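Local coordinates for protein putative hydrogenase (Pyrococcus furiosus, PDB 3LYU) that probably works as an oxidoreductase that binds a [2Fe-2S] cluster and FAD, this chain being one alpha-beta domain of it, at residues G19-I24 / N45-L50; G25-I30 / V114-D119; I36-Q41 / E65-R70; V52-M57 / V76-N81; V91-K96 / Q120-E125. All coordinates share one frame; numbering follows the deposited sequence.

Contact 1: G19-I24 / N45-L50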
# COMPACT_ATOMS: atom_id res chain seq x y z
N GLY B 19 -14.59 10.91 17.25
CA GLY B 19 -15.71 11.06 18.14
C GLY B 19 -15.81 9.85 19.05
O GLY B 19 -14.92 9.64 19.87
N LYS B 20 -16.88 9.08 18.89
CA LYS B 20 -17.10 7.89 19.71
C LYS B 20 -16.62 6.67 18.94
O LYS B 20 -17.13 6.35 17.87
CB LYS B 20 -18.57 7.75 20.06
CG LYS B 20 -18.84 6.70 21.12
CD LYS B 20 -20.27 6.73 21.60
CE LYS B 20 -20.50 5.72 22.71
NZ LYS B 20 -21.91 5.76 23.19
N ILE B 21 -15.62 5.98 19.50
CA ILE B 21 -15.03 4.82 18.85
C ILE B 21 -15.24 3.49 19.58
O ILE B 21 -15.12 3.40 20.79
CB ILE B 21 -13.49 5.03 18.64
CG1 ILE B 21 -13.23 6.36 17.92
CG2 ILE B 21 -12.91 3.86 17.83
CD1 ILE B 21 -11.78 6.78 17.89
N LEU B 22 -15.56 2.46 18.81
CA LEU B 22 -15.73 1.14 19.36
C LEU B 22 -14.52 0.35 18.90
O LEU B 22 -14.44 -0.08 17.74
CB LEU B 22 -17.01 0.50 18.82
CG LEU B 22 -17.14 -0.99 19.18
CD1 LEU B 22 -17.04 -1.17 20.69
CD2 LEU B 22 -18.45 -1.53 18.67
N ALA B 23 -13.55 0.18 19.79
CA ALA B 23 -12.35 -0.57 19.47
C ALA B 23 -12.53 -2.02 19.95
O ALA B 23 -12.62 -2.27 21.15
CB ALA B 23 -11.15 0.08 20.13
N ILE B 24 -12.58 -2.96 19.00
CA ILE B 24 -12.78 -4.38 19.30
C ILE B 24 -11.50 -5.22 19.19
O ILE B 24 -10.69 -5.04 18.28
CB ILE B 24 -13.83 -4.98 18.36
CG1 ILE B 24 -15.09 -4.14 18.41
CG2 ILE B 24 -14.14 -6.39 18.76
CD1 ILE B 24 -16.11 -4.55 17.41
N ASN B 45 -11.04 11.14 21.82
CA ASN B 45 -12.05 10.21 21.33
C ASN B 45 -12.71 9.46 22.48
O ASN B 45 -12.06 9.10 23.45
CB ASN B 45 -11.41 9.19 20.38
CG ASN B 45 -10.92 9.83 19.11
OD1 ASN B 45 -11.69 10.36 18.32
ND2 ASN B 45 -9.62 9.78 18.89
N ASP B 46 -14.01 9.23 22.37
CA ASP B 46 -14.75 8.49 23.38
C ASP B 46 -14.70 7.03 22.95
O ASP B 46 -15.65 6.51 22.36
CB ASP B 46 -16.21 8.96 23.43
CG ASP B 46 -17.07 8.12 24.36
OD1 ASP B 46 -16.85 8.18 25.59
OD2 ASP B 46 -17.96 7.40 23.87
N VAL B 47 -13.59 6.36 23.24
CA VAL B 47 -13.46 4.98 22.83
C VAL B 47 -13.89 4.00 23.92
O VAL B 47 -13.57 4.17 25.10
CB VAL B 47 -12.00 4.67 22.37
CG1 VAL B 47 -11.02 4.98 23.48
CG2 VAL B 47 -11.88 3.21 21.93
N THR B 48 -14.67 3.00 23.52
CA THR B 48 -15.13 1.97 24.43
C THR B 48 -14.62 0.69 23.78
O THR B 48 -14.92 0.42 22.60
CB THR B 48 -16.67 1.91 24.51
OG1 THR B 48 -17.17 1.22 23.37
CG2 THR B 48 -17.26 3.32 24.54
N THR B 49 -13.83 -0.08 24.51
CA THR B 49 -13.26 -1.30 23.96
C THR B 49 -14.06 -2.54 24.28
O THR B 49 -14.70 -2.63 25.33
CB THR B 49 -11.80 -1.53 24.44
OG1 THR B 49 -11.77 -1.61 25.87
CG2 THR B 49 -10.89 -0.41 23.97
N LEU B 50 -14.02 -3.49 23.38
CA LEU B 50 -14.73 -4.74 23.59
C LEU B 50 -13.76 -5.88 23.40
O LEU B 50 -13.10 -5.97 22.37
CB LEU B 50 -15.90 -4.86 22.61
CG LEU B 50 -16.51 -6.27 22.46
CD1 LEU B 50 -17.18 -6.68 23.76
CD2 LEU B 50 -17.51 -6.28 21.32
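Two parallel strands, 20-24 and 46-50, run side by side in register, Lys20 beside Asp46 through to Ile24 beside Leu50, their short axes 4.3 Å apart and inclined at 21°. Backbone bonds alternate along the ladder. Thr48 N points almost down the C=O axis of Ile21 O, at 2.8 Å, whereas Ile21 N reaches Asp46 O from well above the plane of that carbonyl, where Asp46 is the centre of an inverse gamma turn. The tight part lies on the face of Ile21, Ala23, Val47 and Thr49. Val47 sets CG2 anti to its backbone N, which brings that methyl against Ala23 CB at 3.7 Å, and Ile21 crosses the Asn45 side chain obliquely, CD1 3.4 Å from Asn45 CG. The same amide closes the ladder's start: Asn45 OD1 takes Gly19 N in its carbonyl plane at 3.1 Å and Phe18 N as well, while ND2 bonds to Glu16 O and Trp40 O, which fixes the amide's rotation.

The solvent side is that of Lys20 and Asp46. Their side chains run alongside each other, pointing the same way, with Asp46 OD2 against the lysine methylenes; it is loose only in that Lys20 NZ stops 4.3 Å from Asp46 OD2, short of a salt bridge. The ammonium pairs with Glu106 instead.

Helix 29-42, the crossover of this beta-alpha-beta unit, packs on the Ile21 and Ala23 face through Trp40 and Val33. Helix 84-104 lies against Ile24 and Leu50 on the other, while strands 110-114 and 70-76 flank the pair.

Contact 2: G25-I30 / V114-D119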
# COMPACT_ATOMS: atom_id res chain seq x y z
N GLY B 25 -11.34 -6.15 20.12
CA GLY B 25 -10.18 -7.02 20.10
C GLY B 25 -10.64 -8.43 20.39
O GLY B 25 -11.15 -8.71 21.46
N ALA B 26 -10.47 -9.32 19.42
CA ALA B 26 -10.87 -10.71 19.60
C ALA B 26 -9.67 -11.54 20.03
O ALA B 26 -8.57 -11.40 19.50
CB ALA B 26 -11.45 -11.25 18.31
N TYR B 27 -9.88 -12.41 21.01
CA TYR B 27 -8.81 -13.26 21.51
C TYR B 27 -7.62 -12.40 21.93
O TYR B 27 -7.80 -11.42 22.64
CB TYR B 27 -8.40 -14.30 20.44
CG TYR B 27 -9.52 -15.21 19.95
CD1 TYR B 27 -10.16 -14.98 18.73
CD2 TYR B 27 -9.96 -16.30 20.72
CE1 TYR B 27 -11.20 -15.80 18.29
CE2 TYR B 27 -11.00 -17.12 20.29
CZ TYR B 27 -11.62 -16.87 19.08
OH TYR B 27 -12.66 -17.68 18.66
N THR B 28 -6.41 -12.75 21.49
CA THR B 28 -5.22 -11.99 21.86
C THR B 28 -5.12 -10.69 21.08
O THR B 28 -4.21 -9.88 21.29
CB THR B 28 -3.91 -12.80 21.65
OG1 THR B 28 -3.65 -12.94 20.24
CG2 THR B 28 -4.02 -14.18 22.27
N GLY B 29 -6.08 -10.48 20.17
CA GLY B 29 -6.08 -9.28 19.37
C GLY B 29 -6.18 -8.05 20.25
O GLY B 29 -5.80 -6.96 19.83
N ILE B 30 -6.66 -8.22 21.49
CA ILE B 30 -6.82 -7.09 22.42
C ILE B 30 -5.48 -6.47 22.85
O ILE B 30 -5.41 -5.30 23.20
CB ILE B 30 -7.62 -7.52 23.69
CG1 ILE B 30 -8.18 -6.29 24.42
CG2 ILE B 30 -6.73 -8.30 24.64
CD1 ILE B 30 -9.20 -5.53 23.62
N VAL B 114 -9.46 -5.83 15.51
CA VAL B 114 -8.29 -6.66 15.28
C VAL B 114 -8.58 -8.06 15.83
O VAL B 114 -8.84 -8.24 17.01
CB VAL B 114 -7.01 -6.03 15.93
CG1 VAL B 114 -7.34 -5.45 17.29
CG2 VAL B 114 -5.90 -7.07 16.05
N GLY B 115 -8.57 -9.05 14.95
CA GLY B 115 -8.83 -10.43 15.34
C GLY B 115 -8.80 -11.30 14.09
O GLY B 115 -8.50 -10.79 13.01
N PRO B 116 -9.10 -12.60 14.19
CA PRO B 116 -9.08 -13.43 12.98
C PRO B 116 -9.91 -12.82 11.87
O PRO B 116 -10.93 -12.17 12.14
CB PRO B 116 -9.59 -14.80 13.45
CG PRO B 116 -10.28 -14.51 14.76
CD PRO B 116 -9.45 -13.41 15.37
N VAL B 117 -9.47 -13.02 10.63
CA VAL B 117 -10.13 -12.47 9.45
C VAL B 117 -11.54 -13.02 9.24
O VAL B 117 -12.34 -12.46 8.49
CB VAL B 117 -9.25 -12.70 8.19
CG1 VAL B 117 -9.10 -14.18 7.92
CG2 VAL B 117 -9.84 -11.97 7.00
N GLY B 118 -11.85 -14.10 9.94
CA GLY B 118 -13.18 -14.70 9.82
C GLY B 118 -14.19 -13.98 10.69
O GLY B 118 -15.39 -14.02 10.42
N ASP B 119 -13.71 -13.35 11.75
CA ASP B 119 -14.56 -12.61 12.66
C ASP B 119 -14.65 -11.18 12.18
O ASP B 119 -15.65 -10.50 12.43
CB ASP B 119 -14.00 -12.63 14.08
CG ASP B 119 -14.07 -14.00 14.70
OD1 ASP B 119 -15.17 -14.57 14.73
OD2 ASP B 119 -13.03 -14.50 15.17
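Val114, Ala26 and Gly29 bury the most surface where the carboxyl ends of the neighbouring parallel strands 20-26 and 110-114 run into the loops that lead to helices 29-42 and 117-130, in an alpha/beta sheet of order 3-2-1-4-5. Val114 has CG1 in the crowded position between its backbone N and carbonyl carbon (chi1 41°), and both methyls press on the turn opposite: CG1 lies 3.3 Å from Gly29 O, and CG2 rests near Gly29 CA. Ala26 gives the one hydrogen bond between the segments, its N to Val114 O at 3.1 Å, nearly straight at 166° and in the carbonyl plane. Its CB meets Gly115 CA at 4.0 Å. Gly29 and Gly115, lacking side chains, let the backbones come this close.

From Ala26 a type II' turn runs to Gly29, closed by Gly29 N to Ala26 O. Tyr27, within this turn, sends its ring edge toward Pro116, with Tyr27 CD1 3.8 Å from Pro116 CD. Pro116 and Tyr27 also pack on Thr28 of a second subunit.

Chemically the joint is one main-chain bond plus apolar packing of Val114, Ala26, Tyr27 and Pro116, while Asp119 directs OD1 outside it, to a bond with Ser92 OG.

Contact 3: I36-Q41 / E65-R70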
# COMPACT_ATOMS: atom_id res chain seq x y z
N ILE B 36 -3.53 1.28 20.96
CA ILE B 36 -4.24 2.09 19.98
C ILE B 36 -5.40 2.84 20.62
O ILE B 36 -5.55 4.05 20.42
CB ILE B 36 -4.78 1.21 18.84
CG1 ILE B 36 -3.61 0.62 18.06
CG2 ILE B 36 -5.69 2.02 17.95
CD1 ILE B 36 -4.02 -0.22 16.86
N ALA B 37 -6.23 2.11 21.37
CA ALA B 37 -7.39 2.68 22.04
C ALA B 37 -6.98 3.68 23.11
O ALA B 37 -7.66 4.67 23.36
CB ALA B 37 -8.23 1.57 22.66
N LYS B 38 -5.85 3.42 23.75
CA LYS B 38 -5.35 4.29 24.80
C LYS B 38 -5.02 5.66 24.22
O LYS B 38 -5.39 6.69 24.78
CB LYS B 38 -4.11 3.67 25.42
CG LYS B 38 -3.60 4.37 26.65
CD LYS B 38 -2.45 3.59 27.24
CE LYS B 38 -1.88 4.27 28.46
NZ LYS B 38 -0.65 3.56 28.93
N ALA B 39 -4.35 5.65 23.07
CA ALA B 39 -3.96 6.88 22.38
C ALA B 39 -5.15 7.64 21.78
O ALA B 39 -5.12 8.86 21.69
CB ALA B 39 -2.97 6.55 21.31
N TRP B 40 -6.18 6.92 21.35
CA TRP B 40 -7.35 7.59 20.79
C TRP B 40 -8.13 8.33 21.87
O TRP B 40 -8.67 9.39 21.62
CB TRP B 40 -8.27 6.60 20.09
CG TRP B 40 -7.91 6.34 18.67
CD1 TRP B 40 -7.23 7.18 17.83
CD2 TRP B 40 -8.30 5.21 17.87
NE1 TRP B 40 -7.17 6.65 16.56
CE2 TRP B 40 -7.82 5.44 16.56
CE3 TRP B 40 -9.01 4.03 18.14
CZ2 TRP B 40 -8.04 4.54 15.51
CZ3 TRP B 40 -9.22 3.13 17.10
CH2 TRP B 40 -8.74 3.39 15.79
N GLN B 41 -8.17 7.76 23.07
CA GLN B 41 -8.88 8.37 24.18
C GLN B 41 -8.19 9.68 24.54
O GLN B 41 -8.83 10.71 24.66
CB GLN B 41 -8.89 7.42 25.38
CG GLN B 41 -9.77 7.86 26.56
CD GLN B 41 -11.27 7.67 26.33
OE1 GLN B 41 -12.09 8.08 27.16
NE2 GLN B 41 -11.64 7.05 25.21
N GLU B 65 -9.53 -0.26 31.27
CA GLU B 65 -10.76 0.27 31.85
C GLU B 65 -10.36 1.66 32.30
O GLU B 65 -11.18 2.57 32.38
CB GLU B 65 -11.20 -0.55 33.06
CG GLU B 65 -11.74 -1.94 32.74
CD GLU B 65 -12.25 -2.66 33.99
OE1 GLU B 65 -11.51 -2.71 35.00
OE2 GLU B 65 -13.39 -3.17 33.95
N LYS B 66 -9.07 1.80 32.60
CA LYS B 66 -8.49 3.05 33.06
C LYS B 66 -8.04 3.94 31.90
O LYS B 66 -7.80 5.13 32.09
CB LYS B 66 -7.29 2.72 33.96
CG LYS B 66 -6.67 3.92 34.65
CD LYS B 66 -5.61 3.48 35.65
CE LYS B 66 -5.08 4.66 36.44
NZ LYS B 66 -4.08 4.22 37.47
N ALA B 67 -7.94 3.37 30.71
CA ALA B 67 -7.51 4.11 29.52
C ALA B 67 -8.65 4.56 28.59
O ALA B 67 -8.51 5.53 27.85
CB ALA B 67 -6.51 3.28 28.73
N VAL B 68 -9.78 3.86 28.61
CA VAL B 68 -10.91 4.22 27.76
C VAL B 68 -12.11 4.61 28.61
O VAL B 68 -12.12 4.37 29.82
CB VAL B 68 -11.32 3.05 26.84
CG1 VAL B 68 -10.14 2.58 26.02
CG2 VAL B 68 -11.88 1.89 27.68
N THR B 69 -13.12 5.21 28.00
CA THR B 69 -14.30 5.62 28.76
C THR B 69 -14.94 4.36 29.32
O THR B 69 -15.31 4.32 30.49
CB THR B 69 -15.32 6.37 27.89
OG1 THR B 69 -16.06 5.45 27.09
CG2 THR B 69 -14.61 7.34 26.97
N ARG B 70 -15.06 3.33 28.48
CA ARG B 70 -15.66 2.06 28.89
C ARG B 70 -15.04 0.82 28.24
O ARG B 70 -14.87 0.75 27.02
CB ARG B 70 -17.15 2.08 28.57
CG ARG B 70 -17.89 0.87 29.06
CD ARG B 70 -18.89 0.43 28.03
NE ARG B 70 -19.82 1.43 27.65
CZ ARG B 70 -20.21 1.97 26.51
NH1 ARG B 70 -21.15 2.87 26.69
NH2 ARG B 70 -19.78 1.71 25.28
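Apolar packing joins one flank of helix 36-41 to the loop 65-70. Ala37 CB faces Val68 CG1 at 4.0 Å, the valine having turned CG1 anti to its own carbonyl carbon. One residue along, Lys38 touches with its first methylenes: CG, anti to the backbone N, lies 3.7 Å from Ala67 CB, and the extended remainder of the chain carries the ammonium away from the loop. Ala67 thus sits against the aliphatic root of the lysine, not its charge.

These segments cover part of one face of the parallel sheet in this alpha-beta domain. Helix 29-42 makes the crossover between strands 20-26 and 46-54, and the loop brings the chain from helix 61-65 into strand 70-76, outermost within this chain. On the sheet side Ala37 also rests on Ala23 and Thr49, and Gln41 on Val47, so helix, loop and sheet meet at one place.

Polar groups approach without bonding across the pair. Gln41, which buries more surface here than any other residue, leaves the helix with CG anti to N (chi1 -172°) and bends at chi2 (75°), so that its chain folds along the loop backbone. Its CG lies beside Ala67 O, and its side chain crosses that of Thr69 at about a right angle, with no hydrogen bond between the two residues. The hydroxyl of Thr69, set in the crowded position between N and carbonyl carbon, makes weak bonds to Asp46 OD1 and Val47 O.

On the helix's far flank, Ala39 packs on Ala39 of a third subunit.

Contact 4: V52-M57 / V76-N81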
# COMPACT_ATOMS: atom_id res chain seq x y z
N VAL B 52 -13.63 -9.88 23.22
CA VAL B 52 -14.38 -11.14 23.18
C VAL B 52 -13.36 -12.27 23.08
O VAL B 52 -12.58 -12.34 22.12
CB VAL B 52 -15.36 -11.19 21.99
CG1 VAL B 52 -16.23 -12.44 22.09
CG2 VAL B 52 -16.23 -9.94 21.97
N THR B 53 -13.34 -13.13 24.09
CA THR B 53 -12.41 -14.24 24.13
C THR B 53 -12.94 -15.31 25.08
O THR B 53 -14.05 -15.17 25.58
CB THR B 53 -11.01 -13.76 24.58
OG1 THR B 53 -10.04 -14.79 24.34
CG2 THR B 53 -11.01 -13.41 26.07
N PHE B 54 -12.16 -16.36 25.34
CA PHE B 54 -12.59 -17.42 26.25
C PHE B 54 -12.29 -17.04 27.69
O PHE B 54 -11.36 -16.29 27.96
CB PHE B 54 -11.89 -18.74 25.89
CG PHE B 54 -12.34 -19.32 24.59
CD1 PHE B 54 -13.69 -19.63 24.38
CD2 PHE B 54 -11.44 -19.56 23.56
CE1 PHE B 54 -14.12 -20.17 23.18
CE2 PHE B 54 -11.86 -20.10 22.35
CZ PHE B 54 -13.21 -20.41 22.16
N GLU B 55 -13.10 -17.54 28.62
CA GLU B 55 -12.93 -17.22 30.03
C GLU B 55 -11.48 -17.20 30.54
O GLU B 55 -11.07 -16.27 31.24
CB GLU B 55 -13.75 -18.17 30.89
CG GLU B 55 -15.25 -18.00 30.74
CD GLU B 55 -16.05 -18.92 31.65
OE1 GLU B 55 -17.30 -18.88 31.58
OE2 GLU B 55 -15.43 -19.68 32.43
N PRO B 56 -10.69 -18.23 30.20
CA PRO B 56 -9.30 -18.31 30.64
C PRO B 56 -8.30 -17.48 29.81
O PRO B 56 -7.10 -17.75 29.86
CB PRO B 56 -9.00 -19.80 30.54
CG PRO B 56 -9.77 -20.19 29.30
CD PRO B 56 -11.10 -19.49 29.53
N MSE B 57 -8.79 -16.48 29.07
CA MSE B 57 -7.91 -15.68 28.23
C MSE B 57 -8.05 -14.18 28.28
O MSE B 57 -7.43 -13.47 27.47
CB MSE B 57 -8.07 -16.11 26.78
CG MSE B 57 -7.63 -17.52 26.50
SE MSE B 57 -7.91 -17.90 24.66
CE MSE B 57 -6.91 -16.40 23.88
N VAL B 76 -16.34 -16.12 26.95
CA VAL B 76 -17.08 -17.27 26.48
C VAL B 76 -16.42 -18.51 27.10
O VAL B 76 -15.19 -18.63 27.11
CB VAL B 76 -17.04 -17.33 24.94
CG1 VAL B 76 -17.96 -18.43 24.44
CG2 VAL B 76 -17.46 -15.99 24.36
N PRO B 77 -17.23 -19.43 27.66
CA PRO B 77 -16.74 -20.66 28.29
C PRO B 77 -16.05 -21.62 27.31
O PRO B 77 -16.62 -22.00 26.29
CB PRO B 77 -18.00 -21.26 28.89
CG PRO B 77 -19.05 -20.83 27.90
CD PRO B 77 -18.70 -19.38 27.68
N LEU B 78 -14.82 -22.02 27.64
CA LEU B 78 -14.07 -22.91 26.78
C LEU B 78 -14.44 -24.37 27.02
O LEU B 78 -13.88 -25.01 27.91
CB LEU B 78 -12.56 -22.73 27.00
CG LEU B 78 -11.59 -23.08 25.86
CD1 LEU B 78 -10.17 -22.86 26.34
CD2 LEU B 78 -11.77 -24.52 25.41
N ASN B 79 -15.38 -24.89 26.24
CA ASN B 79 -15.81 -26.28 26.36
C ASN B 79 -14.73 -27.22 25.77
O ASN B 79 -14.55 -27.30 24.55
CB ASN B 79 -17.13 -26.49 25.61
CG ASN B 79 -17.71 -27.88 25.82
OD1 ASN B 79 -18.67 -28.28 25.16
ND2 ASN B 79 -17.12 -28.63 26.76
N PRO B 80 -14.02 -27.96 26.64
CA PRO B 80 -12.96 -28.89 26.24
C PRO B 80 -13.44 -30.23 25.70
O PRO B 80 -12.66 -31.15 25.49
CB PRO B 80 -12.17 -29.07 27.53
CG PRO B 80 -13.27 -29.13 28.55
CD PRO B 80 -14.20 -27.99 28.11
N ASN B 81 -14.74 -30.35 25.47
CA ASN B 81 -15.31 -31.59 24.96
C ASN B 81 -15.68 -31.44 23.50
O ASN B 81 -16.44 -32.25 22.96
CB ASN B 81 -16.55 -31.97 25.79
CG ASN B 81 -16.30 -31.90 27.29
OD1 ASN B 81 -15.43 -32.59 27.81
ND2 ASN B 81 -17.07 -31.06 27.98
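Phe54, Leu78 and Val76 form the apolar centre, with Leu78 over one face of the Phe54 ring. With its CG anti to the backbone N (chi1 -155°), Leu78 crosses the ring at about a right angle and brings CG to 4.2 Å from the ring centroid of Phe54, 18° off the normal, a CH-pi contact offset toward the ring's perimeter. Leu78 CD1 reaches on to Pro56 CG at 4.0 Å. Val76, which buries the most surface here, sets its CB 4.1 Å from Phe54 CD1, and its CG2 extends the patch to Val52 CG1 at 4.4 Å. Phe84 and Val91 of helix 84-104 also pack against the phenyl group.

Outward from the ring the backbones join through one parallel bridge, Phe54 with Val76. Val76 N gives an almost straight bond, 176°, to Thr53 O at 2.8 Å, in the carbonyl plane. Val76 O then receives Glu55 N at 2.8 Å from above its own plane, and the same oxygen lies in the plane of the phenyl ring at its CD1 edge.

At the exposed edge the extended Glu55 side chain crosses Pro77 obliquely, Glu55 OE1 lying 3.7 Å from Pro77 CB.

The chemistry changes from main-chain bonding to side-chain packing as the chains part: after Glu55 N no further backbone bond joins the segments, and Leu78 over the ring carries the contact on, with the carboxylate on the solvent side against proline carbons.

Contact 5: V91-K96 / Q120-E125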
# COMPACT_ATOMS: atom_id res chain seq x y z
N VAL B 91 -17.58 -17.91 20.19
CA VAL B 91 -16.99 -16.58 20.33
C VAL B 91 -17.45 -15.72 19.16
O VAL B 91 -17.72 -14.53 19.32
CB VAL B 91 -15.45 -16.62 20.32
CG1 VAL B 91 -14.91 -15.22 20.46
CG2 VAL B 91 -14.95 -17.48 21.47
N SER B 92 -17.54 -16.33 17.98
CA SER B 92 -18.01 -15.62 16.80
C SER B 92 -19.45 -15.15 17.02
O SER B 92 -19.81 -14.03 16.66
CB SER B 92 -17.96 -16.54 15.58
OG SER B 92 -16.63 -16.88 15.23
N GLN B 93 -20.27 -16.00 17.62
CA GLN B 93 -21.66 -15.67 17.91
C GLN B 93 -21.78 -14.53 18.93
O GLN B 93 -22.49 -13.56 18.70
CB GLN B 93 -22.39 -16.89 18.46
CG GLN B 93 -22.55 -18.04 17.48
CD GLN B 93 -23.31 -17.64 16.22
OE1 GLN B 93 -22.73 -17.09 15.27
NE2 GLN B 93 -24.62 -17.91 16.20
N ARG B 94 -21.09 -14.68 20.06
CA ARG B 94 -21.10 -13.68 21.12
C ARG B 94 -20.62 -12.33 20.58
O ARG B 94 -21.02 -11.28 21.07
CB ARG B 94 -20.18 -14.13 22.26
CG ARG B 94 -20.03 -13.14 23.40
CD ARG B 94 -21.28 -13.10 24.28
NE ARG B 94 -21.43 -14.33 25.06
CZ ARG B 94 -20.73 -14.62 26.15
NH1 ARG B 94 -20.93 -15.76 26.80
NH2 ARG B 94 -19.83 -13.75 26.61
N LEU B 95 -19.76 -12.39 19.57
CA LEU B 95 -19.19 -11.20 18.95
C LEU B 95 -20.19 -10.43 18.09
O LEU B 95 -20.24 -9.20 18.13
CB LEU B 95 -17.97 -11.60 18.11
CG LEU B 95 -17.13 -10.48 17.48
CD1 LEU B 95 -16.45 -9.65 18.57
CD2 LEU B 95 -16.08 -11.11 16.58
N LYS B 96 -20.99 -11.15 17.30
CA LYS B 96 -21.98 -10.51 16.45
C LYS B 96 -23.07 -9.93 17.33
O LYS B 96 -23.48 -8.78 17.16
CB LYS B 96 -22.62 -11.52 15.51
CG LYS B 96 -21.64 -12.49 14.90
CD LYS B 96 -22.34 -13.55 14.06
CE LYS B 96 -22.83 -12.97 12.75
NZ LYS B 96 -23.40 -14.05 11.90
N GLN B 120 -13.60 -10.72 11.49
CA GLN B 120 -13.59 -9.37 10.97
C GLN B 120 -14.65 -9.26 9.89
O GLN B 120 -15.26 -8.22 9.70
CB GLN B 120 -12.22 -9.02 10.40
CG GLN B 120 -11.14 -9.02 11.44
CD GLN B 120 -9.90 -8.34 10.96
OE1 GLN B 120 -9.24 -8.80 10.04
NE2 GLN B 120 -9.59 -7.21 11.57
N LYS B 121 -14.86 -10.36 9.17
CA LYS B 121 -15.86 -10.40 8.14
C LYS B 121 -17.25 -10.35 8.77
O LYS B 121 -18.07 -9.51 8.41
CB LYS B 121 -15.73 -11.68 7.32
CG LYS B 121 -14.49 -11.75 6.46
CD LYS B 121 -14.58 -13.00 5.59
CE LYS B 121 -13.47 -13.04 4.57
NZ LYS B 121 -13.61 -14.24 3.70
N GLN B 122 -17.50 -11.27 9.70
CA GLN B 122 -18.80 -11.34 10.38
C GLN B 122 -19.17 -10.05 11.11
O GLN B 122 -20.34 -9.68 11.19
CB GLN B 122 -18.83 -12.52 11.36
CG GLN B 122 -18.79 -13.89 10.68
CD GLN B 122 -19.12 -15.03 11.64
OE1 GLN B 122 -20.20 -15.07 12.24
NE2 GLN B 122 -18.17 -15.97 11.80
N VAL B 123 -18.16 -9.38 11.64
CA VAL B 123 -18.37 -8.13 12.35
C VAL B 123 -18.58 -7.00 11.36
O VAL B 123 -19.26 -6.03 11.66
CB VAL B 123 -17.16 -7.80 13.26
CG1 VAL B 123 -17.24 -6.35 13.76
CG2 VAL B 123 -17.12 -8.77 14.44
N PHE B 124 -17.99 -7.13 10.17
CA PHE B 124 -18.14 -6.11 9.14
C PHE B 124 -19.57 -6.10 8.60
O PHE B 124 -20.11 -5.06 8.24
CB PHE B 124 -17.13 -6.37 8.02
CG PHE B 124 -17.41 -5.58 6.76
CD1 PHE B 124 -18.21 -6.12 5.75
CD2 PHE B 124 -16.89 -4.31 6.60
CE1 PHE B 124 -18.48 -5.39 4.59
CE2 PHE B 124 -17.17 -3.57 5.45
CZ PHE B 124 -17.97 -4.11 4.44
N GLU B 125 -20.18 -7.28 8.57
CA GLU B 125 -21.55 -7.42 8.09
C GLU B 125 -22.51 -6.65 9.01
O GLU B 125 -23.46 -6.01 8.55
CB GLU B 125 -21.95 -8.89 8.05
CG GLU B 125 -20.94 -9.82 7.37
CD GLU B 125 -20.52 -9.35 5.98
OE1 GLU B 125 -21.40 -8.95 5.18
OE2 GLU B 125 -19.30 -9.39 5.68
O HOH W 1 -23.03 -16.40 12.67
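Of the flat groups, the Gln122 carboxamide carries the contact: its OE1 lies beside the Lys96 chain, 3.2 Å from Lys96 CD, and Ser92 CB comes from above the amide plane, 3.8 Å from Gln122 NE2. The Phe124 ring, with Glu125 OE2 in plane at its edge, belongs with that partner to 120-125 and lies well clear of helix 91-96. Gln122 is extended beyond CG, spanning the gap between helices, while Lys96 bends at chi3 (74°) and crosses it obliquely. Lys96 NZ makes only a weak hydrogen bond to Gln122 OE1, at 3.4 Å. A water strengthens the link: it accepts from Lys96 NZ and donates to Gln93 OE1 and Gln122 OE1, so one water ties three side chains along the solvent side.

Deeper in, Leu95 and Val123 cross at about a right angle and are pressed hard together. Leu95 CD2 is 3.3 Å from Val123 CG2, tighter than ordinary van der Waals contact; the valine methyl, set anti to its carbonyl carbon, lies against Leu95 CG and CD2. Ser92 OG bonds to Asp119 OD1 and Met88 O.

The axes of 91-96 and 120-125 approach to 9.8 Å, 24° from parallel. Both helices lie on the same face of the sheet, where Leu95 packs on Val52 of strand 46-54 and Val123 on Met113 of strand 110-114, while Gln120 and Phe124 meet Pro8 of a second subunit.

Contacts 1 and 2 are the buried ones and share strand 20-26: contact 1 is a full parallel ladder, contact 2 the point where that strand and 110-114 give way to their helices. Contact 4 continues strand 46-54 to the sheet's far end, about 24 Å from contact 1 between centres, and there adds aromatic packing to two backbone bonds. Contacts 3, 4 and 5 are partly buried. Contacts 3 and 5 lie on opposite sides of the chain's centre, one on the crossover helix 29-42, the other between two helices; both rely on side chains, glutamine prominent in each. Asp119 with Ser92 joins contact 2 to contact 5, and Phe54 on Val91 joins 4 to 5.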